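Local structure of possible flavin reductase (Haemophilus somnus 129PT, 2R0X) at residues T28-S36 with F84-F94; L73-N82 with K145-Y155. The protein probably binds FMN and reduces riboflavin or related flavins with electrons from NADPH. All coordinates share one frame; numbering follows the deposited sequence.

Interaction 1 of 2, residues T28-S36 with F84-F94; sequences TGQHGFTAS and FASPLSQEERF. With ACT (acetate ion), chain F; SO4 (sulfate ion), chain H; SO4 (sulfate ion), chain I.
Strand 30-35 of the split barrel is covered here by the short helix 90-94 and the loop leading into it, and Gln30 and Phe94 close one end. CB of Gln30 sits over the centre of the Phe94 ring, 3.5 Å from the centroid, a CH-pi contact. The extended Gln30 chain lays its amide over the same face, the planes 28° apart; Phe84 CZ covers the opposite face. Gln90 bends at its second torsion (chi2 -48°), which brings OE1 back to the strand, where Gly32 N donates to it at 3.1 Å from above the carbonyl plane. Thr34 N donates to Phe84 O at 3.0 Å, while Thr34 OG1 has its partner in Ser81 O. CB of Arg93 lies over one face of the Phe84 ring, toward its rim. Arg93 NH2 donates to Ser86 O at 2.9 Å, and Leu88 N reaches that oxygen from the opposite face. Arg93 NH1 and NH2 both donate to O4 of one sulfate, NH1 at 3.0 Å; Arg57 NE and Ala58 N also bond it. A second sulfate lies near Gln90 and His31, bonded to His61. These ions, probably from the crystallisation liquor, suggest a positively polarised surface suited to anionic groups, perhaps phosphates.

Interaction 2 of 2, residues L73-N82 with K145-Y155; sequences LTAEQSSLSN and KNALVYRNRVY. With ACT (acetate ion), chain D.
The Tyr155 ring takes CB of Ser78 over one face, 3.9 Å from its centroid and offset toward the rim in a CH-pi contact, and meets Asn82 OD1 at its edge, in plane. Its hydroxyl is held twice by helix 78-82: Ser81 OG donates to Tyr155 OH at 2.8 Å, and Tyr155 OH donates in turn to Asn82 OD1 at 2.7 Å. Ser81 can do this because its OG stands anti to the backbone N (chi1 175°). Leu148 packs against the first turn of the helix, with CD1 4.0 Å from Ser78 CB and CD2 running alongside Leu73 CD1. The backbones meet at a single bridge, Thr74 with Ala147. Leu148 N donates almost straight to Leu73 O (173°), and Ala75 N to Asn146 O at 2.9 Å. Leu73 O also accepts a hydrogen bond from a water that donates to Leu148 O as well, and two more waters join the Glu76 carboxylate to Asn146. Thr74 OG1 accepts from Glu76 N in an ST turn, within a type I turn ending at Gln77, the N-cap. This is a strand-to-helix connection of the split barrel, packed on the C-terminal hairpin 148-157, whose Arg151 reaches Lys145 O of the second subunit.

The two contacts lie about 16 Å apart, centre to centre, and alternate along the chain: 28-36, then 73-82, 84-94 and finally 145-155. Helix 78-84 of interaction 2 is followed directly by the loop and helix 90-94 of interaction 1, so one continuous run of chain packs first on the C-terminal hairpin and then on strand 30-43. Both reach the same antiparallel sheet, whose strand 17-25 pairs with strands 30-43 and 148-151. Thr34 and Ser81 join the two contacts directly. Interaction 1 faces the sulfate sites, whereas interaction 2 adjoins the second subunit; the run 73-94 therefore joins the strand beside the sulfate sites to the hairpin that meets the second subunit.

Interaction 1 of 2, residues T28-S36 with F84-F94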
loop_
_atom_site.group_PDB
_atom_site.type_symbol
_atom_site.label_atom_id
_atom_site.label_comp_id
_atom_site.label_asym_id
_atom_site.label_seq_id
_atom_site.Cartn_x
_atom_site.Cartn_y
_atom_site.Cartn_z
ATOM N N THR A 28 -4.949 28.208 -6.576
ATOM C CA THR A 28 -4.953 28.289 -5.126
ATOM C C THR A 28 -3.503 28.074 -4.643
ATOM O O THR A 28 -3.177 28.356 -3.491
ATOM C CB THR A 28 -5.858 27.227 -4.474
ATOM N N GLY A 29 -2.648 27.557 -5.526
ATOM C CA GLY A 29 -1.208 27.414 -5.274
ATOM C C GLY A 29 -0.915 25.941 -5.069
ATOM O O GLY A 29 -1.642 25.084 -5.644
ATOM N N GLN A 30 0.117 25.628 -4.261
ATOM C CA GLN A 30 0.488 24.222 -3.976
ATOM C C GLN A 30 -0.366 23.580 -2.865
ATOM O O GLN A 30 -0.786 24.246 -1.923
ATOM C CB GLN A 30 1.965 24.107 -3.579
ATOM C CG GLN A 30 2.986 24.790 -4.524
ATOM C CD GLN A 30 4.406 25.058 -3.878
ATOM O OE1 GLN A 30 5.459 24.628 -4.410
ATOM N NE2 GLN A 30 4.426 25.798 -2.765
ATOM N N HIS A 31 -0.611 22.278 -3.000
ATOM C CA HIS A 31 -1.439 21.536 -2.038
ATOM C C HIS A 31 -0.783 20.192 -1.832
ATOM O O HIS A 31 -0.280 19.600 -2.771
ATOM C CB HIS A 31 -2.865 21.340 -2.555
ATOM C CG HIS A 31 -3.505 22.628 -2.910
ATOM N ND1 HIS A 31 -4.100 23.447 -1.984
ATOM C CD2 HIS A 31 -3.562 23.285 -4.086
ATOM C CE1 HIS A 31 -4.547 24.537 -2.581
ATOM N NE2 HIS A 31 -4.238 24.460 -3.864
ATOM N N GLY A 32 -0.816 19.693 -0.623
ATOM C CA GLY A 32 -0.324 18.329 -0.432
ATOM C C GLY A 32 -0.752 17.765 0.890
ATOM O O GLY A 32 -1.281 18.470 1.739
ATOM N N PHE A 33 -0.485 16.482 1.081
ATOM C CA PHE A 33 -0.822 15.769 2.298
ATOM C C PHE A 33 0.080 14.554 2.458
ATOM O O PHE A 33 0.504 13.951 1.504
ATOM C CB PHE A 33 -2.312 15.360 2.344
ATOM C CG PHE A 33 -2.716 14.334 1.313
ATOM C CD1 PHE A 33 -3.030 14.712 0.023
ATOM C CD2 PHE A 33 -2.823 12.974 1.615
ATOM C CE1 PHE A 33 -3.413 13.805 -0.931
ATOM C CE2 PHE A 33 -3.223 12.049 0.606
ATOM C CZ PHE A 33 -3.502 12.489 -0.647
ATOM N N THR A 34 0.312 14.192 3.716
ATOM C CA THR A 34 1.050 12.966 4.047
ATOM C C THR A 34 0.149 11.753 3.850
ATOM O O THR A 34 -0.997 11.754 4.316
ATOM C CB THR A 34 1.590 13.035 5.466
ATOM O OG1 THR A 34 2.418 14.183 5.557
ATOM C CG2 THR A 34 2.407 11.799 5.832
ATOM N N ALA A 35 0.685 10.715 3.217
ATOM C CA ALA A 35 -0.061 9.467 2.989
ATOM C C ALA A 35 0.810 8.260 3.217
ATOM O O ALA A 35 1.987 8.245 2.884
ATOM C CB ALA A 35 -0.565 9.425 1.549
ATOM N N SER A 36 0.181 7.217 3.734
ATOM C CA SER A 36 0.779 5.890 3.755
ATOM C C SER A 36 0.076 4.906 2.802
ATOM O O SER A 36 0.669 3.883 2.401
ATOM C CB SER A 36 0.751 5.311 5.164
ATOM O OG SER A 36 -0.545 5.438 5.736
ATOM N N PHE A 84 3.074 17.844 6.969
ATOM C CA PHE A 84 2.069 17.598 5.943
ATOM C C PHE A 84 0.885 16.715 6.378
ATOM O O PHE A 84 -0.037 16.490 5.626
ATOM C CB PHE A 84 2.730 17.077 4.665
ATOM C CG PHE A 84 3.221 18.176 3.758
ATOM C CD1 PHE A 84 4.478 18.725 3.906
ATOM C CD2 PHE A 84 2.400 18.600 2.709
ATOM C CE1 PHE A 84 4.877 19.756 3.044
ATOM C CE2 PHE A 84 2.836 19.592 1.872
ATOM C CZ PHE A 84 4.099 20.149 2.040
ATOM N N ALA A 85 0.899 16.303 7.638
ATOM C CA ALA A 85 -0.232 15.617 8.282
ATOM C C ALA A 85 -0.992 16.498 9.239
ATOM O O ALA A 85 -1.899 16.007 9.910
ATOM C CB ALA A 85 0.303 14.388 9.048
ATOM N N SER A 86 -0.614 17.754 9.378
ATOM C CA SER A 86 -1.135 18.624 10.427
ATOM C C SER A 86 -1.809 19.885 9.858
ATOM O O SER A 86 -1.455 20.350 8.797
ATOM C CB SER A 86 0.030 19.036 11.336
ATOM O OG SER A 86 0.712 17.935 11.920
ATOM N N PRO A 87 -2.793 20.453 10.564
ATOM C CA PRO A 87 -3.588 21.590 10.084
ATOM C C PRO A 87 -2.775 22.889 10.100
ATOM O O PRO A 87 -2.945 23.783 10.953
ATOM C CB PRO A 87 -4.780 21.636 11.030
ATOM C CG PRO A 87 -4.225 21.132 12.271
ATOM C CD PRO A 87 -3.260 20.034 11.885
ATOM N N LEU A 88 -1.874 22.956 9.142
ATOM C CA LEU A 88 -1.129 24.142 8.792
ATOM C C LEU A 88 -1.580 24.632 7.455
ATOM O O LEU A 88 -2.025 23.831 6.633
ATOM C CB LEU A 88 0.356 23.799 8.639
ATOM C CG LEU A 88 1.061 23.527 9.939
ATOM C CD1 LEU A 88 2.445 22.907 9.743
ATOM C CD2 LEU A 88 1.188 24.833 10.754
ATOM N N SER A 89 -1.421 25.917 7.191
ATOM C CA SER A 89 -1.652 26.411 5.830
ATOM C C SER A 89 -0.692 25.744 4.826
ATOM O O SER A 89 0.422 25.320 5.190
ATOM C CB SER A 89 -1.450 27.922 5.783
ATOM O OG SER A 89 -0.072 28.222 5.904
ATOM N N GLN A 90 -1.103 25.662 3.563
ATOM C CA GLN A 90 -0.194 25.108 2.574
ATOM C C GLN A 90 1.063 25.968 2.462
ATOM O O GLN A 90 2.160 25.438 2.298
ATOM C CB GLN A 90 -0.840 24.980 1.204
ATOM C CG GLN A 90 -2.105 24.118 1.118
ATOM C CD GLN A 90 -1.965 22.788 1.781
ATOM O OE1 GLN A 90 -1.122 21.947 1.417
ATOM N NE2 GLN A 90 -2.792 22.585 2.809
ATOM N N GLU A 91 0.954 27.282 2.616
ATOM C CA GLU A 91 2.132 28.106 2.547
ATOM C C GLU A 91 3.153 27.746 3.604
ATOM O O GLU A 91 4.349 27.637 3.325
ATOM C CB GLU A 91 1.736 29.570 2.643
ATOM C CG GLU A 91 2.866 30.506 2.329
ATOM N N GLU A 92 2.696 27.552 4.823
ATOM C CA GLU A 92 3.584 27.144 5.898
ATOM C C GLU A 92 4.163 25.763 5.599
ATOM O O GLU A 92 5.359 25.563 5.697
ATOM C CB GLU A 92 2.921 27.176 7.266
ATOM C CG GLU A 92 3.794 26.515 8.390
ATOM C CD GLU A 92 5.229 27.091 8.580
ATOM O OE1 GLU A 92 5.363 28.309 8.362
ATOM O OE2 GLU A 92 6.202 26.324 8.961
ATOM N N ARG A 93 3.316 24.811 5.200
ATOM C CA ARG A 93 3.808 23.465 4.917
ATOM C C ARG A 93 4.949 23.515 3.880
ATOM O O ARG A 93 6.021 22.966 4.086
ATOM C CB ARG A 93 2.703 22.551 4.421
ATOM C CG ARG A 93 1.676 22.138 5.434
ATOM C CD ARG A 93 0.622 21.243 4.769
ATOM N NE ARG A 93 -0.233 20.560 5.716
ATOM C CZ ARG A 93 -1.255 19.808 5.336
ATOM N NH1 ARG A 93 -1.584 19.719 4.074
ATOM N NH2 ARG A 93 -1.966 19.178 6.232
ATOM N N PHE A 94 4.680 24.118 2.733
ATOM C CA PHE A 94 5.631 24.056 1.612
ATOM C C PHE A 94 6.919 24.797 1.952
ATOM O O PHE A 94 8.003 24.445 1.444
ATOM C CB PHE A 94 5.006 24.532 0.282
ATOM C CG PHE A 94 4.147 23.457 -0.371
ATOM C CD1 PHE A 94 2.833 23.242 0.018
ATOM C CD2 PHE A 94 4.709 22.581 -1.243
ATOM C CE1 PHE A 94 2.097 22.210 -0.507
ATOM C CE2 PHE A 94 4.002 21.552 -1.768
ATOM C CZ PHE A 94 2.675 21.402 -1.427
HETATM C C ACT F . -6.792 25.011 -6.793
HETATM O O ACT F . -7.675 25.300 -6.005
HETATM O OXT ACT F . -5.665 25.203 -6.337
HETATM C CH3 ACT F . -7.065 24.669 -8.230
HETATM S S SO4 H . -5.115 18.464 4.250
HETATM O O1 SO4 H . -5.048 19.693 3.461
HETATM O O2 SO4 H . -6.176 17.644 3.819
HETATM O O3 SO4 H . -5.242 18.967 5.599
HETATM O O4 SO4 H . -3.823 17.774 4.176
HETATM S S SO4 I . -6.535 25.217 1.276
HETATM O O1 SO4 I . -6.043 25.985 0.122
HETATM O O2 SO4 I . -7.567 24.276 0.821
HETATM O O3 SO4 I . -7.113 26.154 2.258
HETATM O O4 SO4 I . -5.392 24.549 1.899
#

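Interaction 2 of 2, residues L73-N82 with K145-Y155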
loop_
_atom_site.group_PDB
_atom_site.type_symbol
_atom_site.label_atom_id
_atom_site.label_comp_id
_atom_site.label_asym_id
_atom_site.label_seq_id
_atom_site.Cartn_x
_atom_site.Cartn_y
_atom_site.Cartn_z
ATOM N N LEU A 73 9.355 9.511 1.100
ATOM C CA LEU A 73 10.251 10.207 2.009
ATOM C C LEU A 73 11.456 9.372 2.430
ATOM O O LEU A 73 11.365 8.159 2.632
ATOM C CB LEU A 73 9.490 10.668 3.247
ATOM C CG LEU A 73 8.324 11.631 3.028
ATOM C CD1 LEU A 73 7.794 12.105 4.339
ATOM C CD2 LEU A 73 8.678 12.797 2.112
ATOM N N THR A 74 12.568 10.079 2.606
ATOM C CA THR A 74 13.757 9.496 3.214
ATOM C C THR A 74 13.597 9.476 4.733
ATOM O O THR A 74 12.764 10.158 5.329
ATOM C CB THR A 74 15.050 10.270 2.905
ATOM O OG1 THR A 74 15.028 11.466 3.663
ATOM C CG2 THR A 74 15.231 10.569 1.397
ATOM N N ALA A 75 14.492 8.739 5.378
ATOM C CA ALA A 75 14.530 8.604 6.845
ATOM C C ALA A 75 14.754 9.927 7.514
ATOM O O ALA A 75 14.444 10.050 8.699
ATOM C CB ALA A 75 15.603 7.590 7.265
ATOM N N GLU A 76 15.309 10.910 6.787
ATOM C CA GLU A 76 15.597 12.227 7.316
ATOM C C GLU A 76 14.425 13.172 7.264
ATOM O O GLU A 76 14.528 14.302 7.761
ATOM C CB GLU A 76 16.776 12.844 6.555
ATOM C CG GLU A 76 18.104 12.141 6.790
ATOM C CD GLU A 76 18.220 10.782 6.125
ATOM O OE1 GLU A 76 17.848 10.596 4.954
ATOM O OE2 GLU A 76 18.690 9.833 6.797
ATOM N N GLN A 77 13.290 12.766 6.686
ATOM C CA GLN A 77 12.170 13.672 6.436
ATOM C C GLN A 77 10.950 13.448 7.327
ATOM O O GLN A 77 9.822 13.744 6.956
ATOM C CB GLN A 77 11.793 13.595 4.944
ATOM C CG GLN A 77 12.868 14.213 4.080
ATOM C CD GLN A 77 12.641 14.040 2.593
ATOM O OE1 GLN A 77 12.344 12.954 2.089
ATOM N NE2 GLN A 77 12.876 15.121 1.819
ATOM N N SER A 78 11.155 12.929 8.540
ATOM C CA SER A 78 10.029 12.710 9.425
ATOM C C SER A 78 9.341 13.989 9.912
ATOM O O SER A 78 8.131 13.980 10.111
ATOM C CB SER A 78 10.417 11.841 10.616
ATOM O OG SER A 78 11.355 12.444 11.469
ATOM N N SER A 79 10.066 15.099 10.125
ATOM C CA SER A 79 9.390 16.354 10.481
ATOM C C SER A 79 8.483 16.769 9.340
ATOM O O SER A 79 7.344 17.143 9.565
ATOM C CB SER A 79 10.385 17.464 10.869
ATOM O OG SER A 79 9.748 18.711 11.089
ATOM N N LEU A 80 8.969 16.653 8.108
ATOM C CA LEU A 80 8.157 17.047 6.966
ATOM C C LEU A 80 6.879 16.204 6.900
ATOM O O LEU A 80 5.788 16.707 6.584
ATOM C CB LEU A 80 8.978 16.983 5.685
ATOM C CG LEU A 80 8.414 17.757 4.524
ATOM C CD1 LEU A 80 8.428 19.266 4.793
ATOM C CD2 LEU A 80 9.265 17.399 3.309
ATOM N N SER A 81 7.006 14.906 7.160
ATOM C CA SER A 81 5.859 14.029 7.251
ATOM C C SER A 81 4.830 14.574 8.243
ATOM O O SER A 81 3.623 14.696 7.947
ATOM C CB SER A 81 6.314 12.645 7.702
ATOM O OG SER A 81 5.212 11.800 7.917
ATOM N N ASN A 82 5.273 14.916 9.449
ATOM C CA ASN A 82 4.363 15.468 10.435
ATOM C C ASN A 82 3.748 16.774 9.969
ATOM O O ASN A 82 2.549 16.999 10.165
ATOM C CB ASN A 82 5.099 15.670 11.776
ATOM C CG ASN A 82 5.423 14.366 12.477
ATOM O OD1 ASN A 82 4.947 13.295 12.091
ATOM N ND2 ASN A 82 6.215 14.459 13.548
ATOM N N LYS A 145 20.063 6.050 -0.379
ATOM C CA LYS A 145 19.382 6.703 0.724
ATOM C C LYS A 145 18.554 5.709 1.494
ATOM O O LYS A 145 18.253 4.620 0.992
ATOM C CB LYS A 145 18.548 7.879 0.259
ATOM C CG LYS A 145 19.452 8.884 -0.378
ATOM C CD LYS A 145 18.872 10.230 -0.481
ATOM C CE LYS A 145 19.882 11.189 -1.178
ATOM N NZ LYS A 145 19.387 12.556 -1.156
ATOM N N ASN A 146 18.224 6.060 2.724
ATOM C CA ASN A 146 17.399 5.207 3.571
ATOM C C ASN A 146 15.965 5.727 3.569
ATOM O O ASN A 146 15.728 6.920 3.503
ATOM C CB ASN A 146 17.934 5.194 4.980
ATOM C CG ASN A 146 19.360 4.695 5.055
ATOM O OD1 ASN A 146 20.228 5.349 5.616
ATOM N ND2 ASN A 146 19.613 3.603 4.423
ATOM N N ALA A 147 15.020 4.781 3.635
ATOM C CA ALA A 147 13.577 5.091 3.571
ATOM C C ALA A 147 13.013 5.375 4.936
ATOM O O ALA A 147 13.398 4.728 5.932
ATOM C CB ALA A 147 12.812 3.898 2.990
ATOM N N LEU A 148 12.056 6.276 4.979
ATOM C CA LEU A 148 11.240 6.466 6.171
ATOM C C LEU A 148 10.122 5.422 6.180
ATOM O O LEU A 148 9.371 5.285 5.230
ATOM C CB LEU A 148 10.594 7.849 6.154
ATOM C CG LEU A 148 9.917 8.282 7.432
ATOM C CD1 LEU A 148 10.882 8.342 8.633
ATOM C CD2 LEU A 148 9.220 9.625 7.247
ATOM N N VAL A 149 9.959 4.779 7.324
ATOM C CA VAL A 149 8.903 3.791 7.543
ATOM C C VAL A 149 8.183 4.121 8.829
ATOM O O VAL A 149 8.835 4.502 9.806
ATOM C CB VAL A 149 9.449 2.346 7.487
ATOM C CG1 VAL A 149 8.461 1.296 8.023
ATOM C CG2 VAL A 149 9.886 1.989 6.053
ATOM N N TYR A 150 6.865 3.952 8.809
ATOM C CA TYR A 150 5.997 4.224 9.969
ATOM C C TYR A 150 5.427 2.870 10.461
ATOM O O TYR A 150 4.899 2.097 9.667
ATOM C CB TYR A 150 4.881 5.154 9.539
ATOM C CG TYR A 150 3.976 5.697 10.609
ATOM C CD1 TYR A 150 4.469 6.440 11.661
ATOM C CD2 TYR A 150 2.598 5.454 10.553
ATOM C CE1 TYR A 150 3.609 6.945 12.638
ATOM C CE2 TYR A 150 1.747 5.965 11.497
ATOM C CZ TYR A 150 2.232 6.716 12.530
ATOM O OH TYR A 150 1.317 7.209 13.464
ATOM N N ARG A 151 5.616 2.586 11.740
ATOM C CA ARG A 151 5.111 1.357 12.338
ATOM C C ARG A 151 5.038 1.584 13.853
ATOM O O ARG A 151 5.900 2.207 14.446
ATOM C CB ARG A 151 6.005 0.141 12.033
ATOM C CG ARG A 151 5.295 -1.147 12.415
ATOM C CD ARG A 151 6.194 -2.322 12.481
ATOM N NE ARG A 151 5.456 -3.390 13.154
ATOM C CZ ARG A 151 5.937 -4.196 14.093
ATOM N NH1 ARG A 151 7.224 -4.167 14.406
ATOM N NH2 ARG A 151 5.122 -5.054 14.699
ATOM N N ASN A 152 4.012 1.016 14.469
ATOM C CA ASN A 152 3.794 1.154 15.915
ATOM C C ASN A 152 3.748 2.613 16.342
ATOM O O ASN A 152 4.157 2.987 17.428
ATOM C CB ASN A 152 4.807 0.344 16.713
ATOM C CG ASN A 152 4.772 -1.122 16.397
ATOM O OD1 ASN A 152 5.786 -1.665 16.029
ATOM N ND2 ASN A 152 3.627 -1.747 16.512
ATOM N N ARG A 153 3.256 3.434 15.416
ATOM C CA ARG A 153 3.025 4.852 15.628
ATOM C C ARG A 153 4.304 5.658 15.827
ATOM O O ARG A 153 4.237 6.799 16.321
ATOM C CB ARG A 153 1.966 5.111 16.720
ATOM C CG ARG A 153 0.631 4.494 16.395
ATOM C CD ARG A 153 -0.377 4.827 17.462
ATOM N NE ARG A 153 -1.714 4.369 17.105
ATOM C CZ ARG A 153 -2.271 3.219 17.482
ATOM N NH1 ARG A 153 -1.605 2.350 18.199
ATOM N NH2 ARG A 153 -3.512 2.925 17.103
ATOM N N VAL A 154 5.451 5.105 15.401
ATOM C CA VAL A 154 6.730 5.814 15.446
ATOM C C VAL A 154 7.462 5.563 14.113
ATOM O O VAL A 154 7.050 4.730 13.282
ATOM C CB VAL A 154 7.617 5.418 16.645
ATOM C CG1 VAL A 154 6.906 5.671 17.985
ATOM C CG2 VAL A 154 8.050 3.983 16.494
ATOM N N TYR A 155 8.516 6.349 13.890
ATOM C CA TYR A 155 9.287 6.274 12.676
ATOM C C TYR A 155 10.500 5.373 12.786
ATOM O O TYR A 155 11.040 5.131 13.873
ATOM C CB TYR A 155 9.677 7.690 12.265
ATOM C CG TYR A 155 8.539 8.564 11.859
ATOM C CD1 TYR A 155 7.822 8.321 10.694
ATOM C CD2 TYR A 155 8.224 9.698 12.569
ATOM C CE1 TYR A 155 6.796 9.151 10.286
ATOM C CE2 TYR A 155 7.217 10.546 12.140
ATOM C CZ TYR A 155 6.514 10.281 11.001
ATOM O OH TYR A 155 5.500 11.144 10.601
HETATM C C ACT D . -4.857 5.918 15.545
HETATM O O ACT D . -4.180 5.137 14.848
HETATM O OXT ACT D . -4.971 7.073 15.096
HETATM C CH3 ACT D . -5.502 5.502 16.833
HETATM O O HOH W 1 9.525 5.861 2.566
HETATM O O HOH W 2 19.077 8.560 3.698
HETATM O O HOH W 3 19.745 7.502 6.921
#